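PDB 6QGI: VP5 from Halorubrum pleomorphic virus 2, which is a viral envelope protein of a haloarchaeal pleomorphic virus and probably drives fusion of the viral membrane with that of its archaeal host. Local coordinates for residues 295-300 with 317-322; 341-346 with 437-442. All coordinates share one frame; numbering follows the deposited sequence.

Contact 1. Residues 295-300 with 317-322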
ATOM      1  N   VAL A 295     -13.829   3.796   3.287  1.00 31.21           N
ATOM      2  CA  VAL A 295     -13.712   3.252   1.938  1.00 30.34           C
ATOM      3  C   VAL A 295     -14.850   2.225   1.782  1.00 33.61           C
ATOM      4  O   VAL A 295     -14.941   1.340   2.631  1.00 33.24           O
ATOM      5  CB  VAL A 295     -12.290   2.658   1.697  1.00 33.29           C
ATOM      6  CG1 VAL A 295     -12.202   1.917   0.369  1.00 32.96           C
ATOM      7  CG2 VAL A 295     -11.220   3.746   1.775  1.00 32.37           C
ATOM      8  N   PRO A 296     -15.756   2.345   0.771  1.00 29.99           N
ATOM      9  CA  PRO A 296     -16.855   1.358   0.637  1.00 30.52           C
ATOM     10  C   PRO A 296     -16.353  -0.085   0.733  1.00 34.77           C
ATOM     11  O   PRO A 296     -15.346  -0.432   0.110  1.00 34.34           O
ATOM     12  CB  PRO A 296     -17.444   1.664  -0.738  1.00 32.28           C
ATOM     13  CG  PRO A 296     -17.140   3.099  -0.957  1.00 36.11           C
ATOM     14  CD  PRO A 296     -15.828   3.377  -0.286  1.00 30.95           C
ATOM     15  N   VAL A 297     -16.991  -0.890   1.600  1.00 31.50           N
ATOM     16  CA  VAL A 297     -16.581  -2.269   1.876  1.00 31.47           C
ATOM     17  C   VAL A 297     -17.777  -3.228   1.830  1.00 35.72           C
ATOM     18  O   VAL A 297     -18.897  -2.845   2.172  1.00 36.18           O
ATOM     19  CB  VAL A 297     -15.873  -2.360   3.274  1.00 35.72           C
ATOM     20  CG1 VAL A 297     -15.636  -3.799   3.703  1.00 36.52           C
ATOM     21  CG2 VAL A 297     -14.554  -1.597   3.302  1.00 34.49           C
ATOM     22  N   ASP A 298     -17.511  -4.490   1.449  1.00 31.53           N
ATOM     23  CA  ASP A 298     -18.472  -5.577   1.501  1.00 32.22           C
ATOM     24  C   ASP A 298     -17.933  -6.604   2.494  1.00 36.68           C
ATOM     25  O   ASP A 298     -17.228  -7.548   2.119  1.00 36.41           O
ATOM     26  CB  ASP A 298     -18.768  -6.192   0.123  1.00 34.12           C
ATOM     27  CG  ASP A 298     -19.922  -7.193   0.105  1.00 44.53           C
ATOM     28  OD1 ASP A 298     -20.253  -7.751   1.178  1.00 45.50           O
ATOM     29  OD2 ASP A 298     -20.492  -7.416  -0.972  1.00 50.77           O
ATOM     30  N   ALA A 299     -18.253  -6.379   3.772  1.00 33.31           N
ATOM     31  CA  ALA A 299     -17.865  -7.214   4.901  1.00 33.44           C
ATOM     32  C   ALA A 299     -18.697  -8.498   4.979  1.00 39.42           C
ATOM     33  O   ALA A 299     -18.220  -9.501   5.510  1.00 39.58           O
ATOM     34  CB  ALA A 299     -18.037  -6.423   6.188  1.00 34.01           C
ATOM     35  N   GLU A 300     -19.940  -8.459   4.460  1.00 37.62           N
ATOM     36  CA  GLU A 300     -20.907  -9.551   4.544  1.00 39.38           C
ATOM     37  C   GLU A 300     -20.847 -10.588   3.414  1.00 43.37           C
ATOM     38  O   GLU A 300     -21.539 -11.602   3.522  1.00 44.48           O
ATOM     39  CB  GLU A 300     -22.334  -8.990   4.629  1.00 41.95           C
ATOM     40  CG  GLU A 300     -22.866  -8.902   6.054  1.00 57.12           C
ATOM     41  CD  GLU A 300     -22.894 -10.188   6.866  1.00 87.87           C
ATOM     42  OE1 GLU A 300     -23.218 -11.259   6.299  1.00 84.70           O
ATOM     43  OE2 GLU A 300     -22.598 -10.120   8.081  1.00 86.79           O
ATOM     44  N   THR A 317     -12.885 -10.835   1.486  1.00 31.84           N
ATOM     45  CA  THR A 317     -13.847  -9.744   1.329  1.00 31.43           C
ATOM     46  C   THR A 317     -13.243  -8.588   0.530  1.00 33.11           C
ATOM     47  O   THR A 317     -12.031  -8.347   0.586  1.00 31.18           O
ATOM     48  CB  THR A 317     -14.354  -9.264   2.696  1.00 40.82           C
ATOM     49  OG1 THR A 317     -13.242  -9.069   3.569  1.00 42.07           O
ATOM     50  CG2 THR A 317     -15.355 -10.232   3.324  1.00 40.77           C
ATOM     51  N   PHE A 318     -14.113  -7.875  -0.206  1.00 29.40           N
ATOM     52  CA  PHE A 318     -13.759  -6.750  -1.060  1.00 28.00           C
ATOM     53  C   PHE A 318     -13.998  -5.389  -0.421  1.00 30.76           C
ATOM     54  O   PHE A 318     -14.919  -5.193   0.380  1.00 30.02           O
ATOM     55  CB  PHE A 318     -14.554  -6.790  -2.371  1.00 30.17           C
ATOM     56  CG  PHE A 318     -14.102  -7.793  -3.398  1.00 31.73           C
ATOM     57  CD1 PHE A 318     -12.971  -7.561  -4.170  1.00 33.97           C
ATOM     58  CD2 PHE A 318     -14.853  -8.933  -3.653  1.00 34.58           C
ATOM     59  CE1 PHE A 318     -12.577  -8.473  -5.152  1.00 35.01           C
ATOM     60  CE2 PHE A 318     -14.461  -9.841  -4.635  1.00 37.55           C
ATOM     61  CZ  PHE A 318     -13.326  -9.605  -5.377  1.00 34.94           C
ATOM     62  N   ALA A 319     -13.161  -4.443  -0.846  1.00 26.48           N
ATOM     63  CA  ALA A 319     -13.203  -3.032  -0.513  1.00 26.04           C
ATOM     64  C   ALA A 319     -12.955  -2.268  -1.796  1.00 30.66           C
ATOM     65  O   ALA A 319     -12.051  -2.627  -2.560  1.00 30.46           O
ATOM     66  CB  ALA A 319     -12.159  -2.697   0.542  1.00 26.11           C
ATOM     67  N   LEU A 320     -13.807  -1.287  -2.089  1.00 27.22           N
ATOM     68  CA  LEU A 320     -13.665  -0.484  -3.297  1.00 26.82           C
ATOM     69  C   LEU A 320     -13.564   0.970  -2.927  1.00 29.93           C
ATOM     70  O   LEU A 320     -14.386   1.439  -2.140  1.00 29.97           O
ATOM     71  CB  LEU A 320     -14.868  -0.695  -4.238  1.00 27.88           C
ATOM     72  CG  LEU A 320     -15.061  -2.051  -4.936  1.00 33.41           C
ATOM     73  CD1 LEU A 320     -16.178  -1.956  -5.929  1.00 34.48           C
ATOM     74  CD2 LEU A 320     -13.853  -2.459  -5.734  1.00 34.14           C
ATOM     75  N   THR A 321     -12.568   1.690  -3.488  1.00 25.02           N
ATOM     76  CA  THR A 321     -12.414   3.132  -3.251  1.00 24.31           C
ATOM     77  C   THR A 321     -13.573   3.848  -3.958  1.00 28.94           C
ATOM     78  O   THR A 321     -14.121   4.824  -3.441  1.00 28.89           O
ATOM     79  CB  THR A 321     -11.051   3.645  -3.729  1.00 32.89           C
ATOM     80  OG1 THR A 321     -10.973   3.482  -5.138  1.00 34.81           O
ATOM     81  CG2 THR A 321      -9.879   2.957  -3.048  1.00 30.88           C
ATOM     82  N   ASP A 322     -13.952   3.324  -5.136  1.00 25.57           N
ATOM     83  CA  ASP A 322     -15.044   3.816  -5.958  1.00 26.18           C
ATOM     84  C   ASP A 322     -16.016   2.664  -6.238  1.00 31.29           C
ATOM     85  O   ASP A 322     -15.755   1.831  -7.112  1.00 31.09           O
ATOM     86  CB  ASP A 322     -14.486   4.418  -7.262  1.00 27.61           C
ATOM     87  CG  ASP A 322     -15.452   5.276  -8.049  1.00 37.17           C
ATOM     88  OD1 ASP A 322     -16.660   5.273  -7.721  1.00 38.38           O
ATOM     89  OD2 ASP A 322     -15.000   5.960  -8.988  1.00 42.44           O
TER
HETATM   90  O   HOH W   1     -16.733  -8.646  -0.681  1.00 16.69           O
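Two antiparallel strands meet here through backbone bonds and small side chains: the short, weakly bonded strand 297-299 runs along the C-terminal end of strand 312-320, in the beta region that follows helix 285-292. The segment axes come within 4.8 Å and run at 163°. V297 and A319 form a non-hydrogen-bonded pair whose CA atoms are 4.2 Å apart. On their shared face CG2 of V297, anti to the carbonyl carbon, meets CB of A319 at 3.8 Å, while CG1 lies beside the carbonyl oxygen of F318. Two direct bonds flank this pair. The N-H of L320 reaches the carbonyl O of P296 at 2.8 Å, in the carbonyl plane, and the N-H of D298 points almost straight at F318 O, 2.9 Å away and nearly along the C=O axis. The second link of the D298/F318 pair runs through water 1, which accepts from F318 N at 2.8 Å and donates to D298 O at 3.0 Å. At the other end the P296 ring lies against the carbonyl of L320, with CD 3.0 Å from L320 O; lacking an N-H, the proline cannot continue the bonding, and V295 CG1 comes up to the same oxygen. The carboxylate of D298, its CG anti to the backbone N, turns to the opposite face from V297 and is gripped by R301 through a salt bridge and by the backbone N of S461. Helix 476-496 covers the V297 side, where Y493 touches V297 and bonds to T317 OG1; across the sheet F318 packs on I445 of strand 443-450, and strand 343-355 pairs with the far edge of 312-320.

Contact 2. Residues 341-346 with 437-442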
ATOM      1  N   GLY A 341     -11.377   3.554  -9.587  1.00 31.70           N
ATOM      2  CA  GLY A 341     -10.723   3.556  -8.288  1.00 30.69           C
ATOM      3  C   GLY A 341      -9.798   2.373  -8.091  1.00 33.58           C
ATOM      4  O   GLY A 341      -9.370   1.747  -9.063  1.00 33.39           O
ATOM      5  N   ASP A 342      -9.470   2.073  -6.825  1.00 29.68           N
ATOM      6  CA  ASP A 342      -8.599   0.974  -6.432  1.00 29.17           C
ATOM      7  C   ASP A 342      -9.388  -0.141  -5.747  1.00 33.94           C
ATOM      8  O   ASP A 342     -10.346   0.127  -5.018  1.00 33.86           O
ATOM      9  CB  ASP A 342      -7.463   1.473  -5.529  1.00 30.15           C
ATOM     10  CG  ASP A 342      -6.462   2.383  -6.220  1.00 39.20           C
ATOM     11  OD1 ASP A 342      -5.955   2.002  -7.301  1.00 40.45           O
ATOM     12  OD2 ASP A 342      -6.172   3.469  -5.673  1.00 42.24           O
ATOM     13  N   VAL A 343      -8.986  -1.397  -6.015  1.00 30.71           N
ATOM     14  CA  VAL A 343      -9.604  -2.607  -5.458  1.00 30.76           C
ATOM     15  C   VAL A 343      -8.754  -3.155  -4.328  1.00 30.65           C
ATOM     16  O   VAL A 343      -7.574  -3.432  -4.538  1.00 29.28           O
ATOM     17  CB  VAL A 343      -9.833  -3.716  -6.522  1.00 36.07           C
ATOM     18  CG1 VAL A 343     -10.559  -4.920  -5.920  1.00 36.75           C
ATOM     19  CG2 VAL A 343     -10.598  -3.183  -7.707  1.00 36.51           C
ATOM     20  N   TYR A 344      -9.366  -3.356  -3.150  1.00 25.30           N
ATOM     21  CA  TYR A 344      -8.703  -3.954  -1.997  1.00 24.20           C
ATOM     22  C   TYR A 344      -9.334  -5.320  -1.701  1.00 27.47           C
ATOM     23  O   TYR A 344     -10.487  -5.563  -2.071  1.00 27.59           O
ATOM     24  CB  TYR A 344      -8.724  -3.021  -0.774  1.00 24.99           C
ATOM     25  CG  TYR A 344      -7.962  -1.734  -1.004  1.00 25.82           C
ATOM     26  CD1 TYR A 344      -6.575  -1.695  -0.903  1.00 27.15           C
ATOM     27  CD2 TYR A 344      -8.621  -0.565  -1.368  1.00 26.63           C
ATOM     28  CE1 TYR A 344      -5.863  -0.525  -1.155  1.00 27.33           C
ATOM     29  CE2 TYR A 344      -7.922   0.615  -1.607  1.00 26.86           C
ATOM     30  CZ  TYR A 344      -6.541   0.629  -1.502  1.00 33.88           C
ATOM     31  OH  TYR A 344      -5.841   1.787  -1.726  1.00 34.24           O
ATOM     32  N   PHE A 345      -8.546  -6.236  -1.116  1.00 23.06           N
ATOM     33  CA  PHE A 345      -9.001  -7.589  -0.812  1.00 23.44           C
ATOM     34  C   PHE A 345      -8.403  -8.066   0.509  1.00 27.70           C
ATOM     35  O   PHE A 345      -7.189  -8.258   0.608  1.00 26.10           O
ATOM     36  CB  PHE A 345      -8.652  -8.549  -1.966  1.00 25.21           C
ATOM     37  CG  PHE A 345      -9.422  -9.851  -1.999  1.00 27.58           C
ATOM     38  CD1 PHE A 345     -10.759  -9.878  -2.386  1.00 31.08           C
ATOM     39  CD2 PHE A 345      -8.795 -11.057  -1.706  1.00 29.58           C
ATOM     40  CE1 PHE A 345     -11.463 -11.083  -2.443  1.00 33.05           C
ATOM     41  CE2 PHE A 345      -9.500 -12.263  -1.766  1.00 33.49           C
ATOM     42  CZ  PHE A 345     -10.826 -12.269  -2.145  1.00 32.43           C
ATOM     43  N   THR A 346      -9.265  -8.204   1.537  1.00 25.75           N
ATOM     44  CA  THR A 346      -8.886  -8.667   2.870  1.00 26.02           C
ATOM     45  C   THR A 346      -9.103 -10.166   2.899  1.00 32.31           C
ATOM     46  O   THR A 346     -10.238 -10.628   2.762  1.00 33.71           O
ATOM     47  CB  THR A 346      -9.671  -7.921   3.950  1.00 31.19           C
ATOM     48  OG1 THR A 346      -9.554  -6.516   3.716  1.00 28.89           O
ATOM     49  CG2 THR A 346      -9.196  -8.267   5.362  1.00 28.72           C
ATOM     50  N   ILE A 437      -4.710  -6.690   0.563  1.00 24.23           N
ATOM     51  CA  ILE A 437      -3.899  -6.556  -0.647  1.00 22.63           C
ATOM     52  C   ILE A 437      -4.643  -5.687  -1.664  1.00 26.11           C
ATOM     53  O   ILE A 437      -5.871  -5.636  -1.644  1.00 26.32           O
ATOM     54  CB  ILE A 437      -3.516  -7.947  -1.242  1.00 25.51           C
ATOM     55  CG1 ILE A 437      -4.763  -8.780  -1.637  1.00 26.12           C
ATOM     56  CG2 ILE A 437      -2.614  -8.722  -0.271  1.00 26.74           C
ATOM     57  CD1 ILE A 437      -4.541  -9.894  -2.613  1.00 31.84           C
ATOM     58  N   GLN A 438      -3.905  -4.988  -2.538  1.00 21.22           N
ATOM     59  CA  GLN A 438      -4.528  -4.197  -3.597  1.00 20.19           C
ATOM     60  C   GLN A 438      -4.426  -5.006  -4.879  1.00 23.88           C
ATOM     61  O   GLN A 438      -3.317  -5.315  -5.307  1.00 22.77           O
ATOM     62  CB  GLN A 438      -3.890  -2.806  -3.740  1.00 20.47           C
ATOM     63  CG  GLN A 438      -4.585  -1.952  -4.799  1.00 27.99           C
ATOM     64  CD  GLN A 438      -3.970  -0.594  -4.992  1.00 46.72           C
ATOM     65  OE1 GLN A 438      -3.794   0.166  -4.049  1.00 42.95           O
ATOM     66  NE2 GLN A 438      -3.656  -0.251  -6.231  1.00 40.91           N
ATOM     67  N   LEU A 439      -5.571  -5.365  -5.479  1.00 21.12           N
ATOM     68  CA  LEU A 439      -5.607  -6.157  -6.707  1.00 21.08           C
ATOM     69  C   LEU A 439      -5.244  -5.295  -7.904  1.00 24.49           C
ATOM     70  O   LEU A 439      -5.909  -4.294  -8.164  1.00 23.89           O
ATOM     71  CB  LEU A 439      -6.988  -6.809  -6.898  1.00 21.95           C
ATOM     72  CG  LEU A 439      -7.491  -7.661  -5.729  1.00 27.09           C
ATOM     73  CD1 LEU A 439      -8.936  -8.047  -5.909  1.00 28.12           C
ATOM     74  CD2 LEU A 439      -6.648  -8.915  -5.547  1.00 28.59           C
ATOM     75  N   GLN A 440      -4.157  -5.662  -8.602  1.00 21.88           N
ATOM     76  CA  GLN A 440      -3.636  -4.951  -9.772  1.00 21.91           C
ATOM     77  C   GLN A 440      -3.959  -5.729 -11.036  1.00 26.97           C
ATOM     78  O   GLN A 440      -4.430  -5.149 -12.027  1.00 27.65           O
ATOM     79  CB  GLN A 440      -2.109  -4.755  -9.659  1.00 23.04           C
ATOM     80  CG  GLN A 440      -1.571  -4.451  -8.262  1.00 37.11           C
ATOM     81  CD  GLN A 440      -1.788  -3.026  -7.817  1.00 57.15           C
ATOM     82  OE1 GLN A 440      -2.333  -2.179  -8.539  1.00 53.38           O
ATOM     83  NE2 GLN A 440      -1.354  -2.732  -6.600  1.00 49.96           N
ATOM     84  N   GLY A 441      -3.711  -7.038 -10.980  1.00 23.61           N
ATOM     85  CA  GLY A 441      -3.950  -7.958 -12.080  1.00 23.82           C
ATOM     86  C   GLY A 441      -5.360  -8.502 -12.094  1.00 28.28           C
ATOM     87  O   GLY A 441      -6.053  -8.479 -11.070  1.00 27.30           O
ATOM     88  N   SER A 442      -5.773  -9.020 -13.265  1.00 25.72           N
ATOM     89  CA  SER A 442      -7.087  -9.593 -13.504  1.00 26.74           C
ATOM     90  C   SER A 442      -7.355 -10.808 -12.613  1.00 31.34           C
ATOM     91  O   SER A 442      -6.433 -11.532 -12.224  1.00 30.60           O
ATOM     92  CB  SER A 442      -7.247  -9.966 -14.967  1.00 31.55           C
ATOM     93  OG  SER A 442      -7.355  -8.819 -15.792  1.00 41.56           O
TER
HETATM   94  O   HOH W   2      -6.292  -1.508  -7.568  1.00 27.73           O
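Q438 leaves its strand fully stretched, with CG anti to the backbone N (chi1 -177°) and CD anti in turn, so that its amide arrives between D342 and Y344. Y344 has CG beside its own backbone N (chi1 -63°), which lays the ring alongside the glutamine, pointing the same way, with ring and amide planes nearly perpendicular. Q438 OE1 comes to 3.6 Å from Y344 CE1. Over the amide lies the D342 carboxylate, stacked with the planes only 24° apart; OD1 is 3.4 Å from Q438 NE2, but the angle is too poor for a hydrogen bond. On the other face L439 CD1 presses on V343 CG1 at 3.5 Å and reaches F345 CB, which also meets I437 CG1. The backbones pair antiparallel: F345 and I437 exchange two bonds, F345 N to I437 O at 2.8 Å and I437 N to F345 O at 2.9 Å, the latter donor standing above the carbonyl plane. L439 N gives a third bond to V343 O, its donor likewise above the carbonyl plane. In the same pair water 2 accepts from V343 N and donates to L439 O. The polar ends are held from outside the pair: N64 bonds D342 OD2, N62 bonds the Y344 hydroxyl, and D61 O receives a weak bond from Q438 NE2. One face is thus hydrocarbon, the other a partly buried polar cluster, in which the carboxylate stacked over it may polarise the amide while neighbouring asparagines fix carboxylate and phenol.

Overall arrangement
After helix 285-292, the chain enters the beta region at 295-300, turns a corner, runs out along strand 301-307 and returns on 312-320, where contact 1 closes a short loop. Only then does 341-346 begin; its partner 437-442 arrives after a long, strand-rich excursion that carries the glycosylated N396. The two loops are therefore in series, neither enclosing nor crossing the other. Their centres lie about 10 Å apart, and strand 312-320 pairs with 343-355, A319 O taking a probable hydrogen bond from Y344 N. T321 OG1 similarly meets D342 N. Together they tie strands 297-299, 312-320, 343-355 and 434-439 side by side.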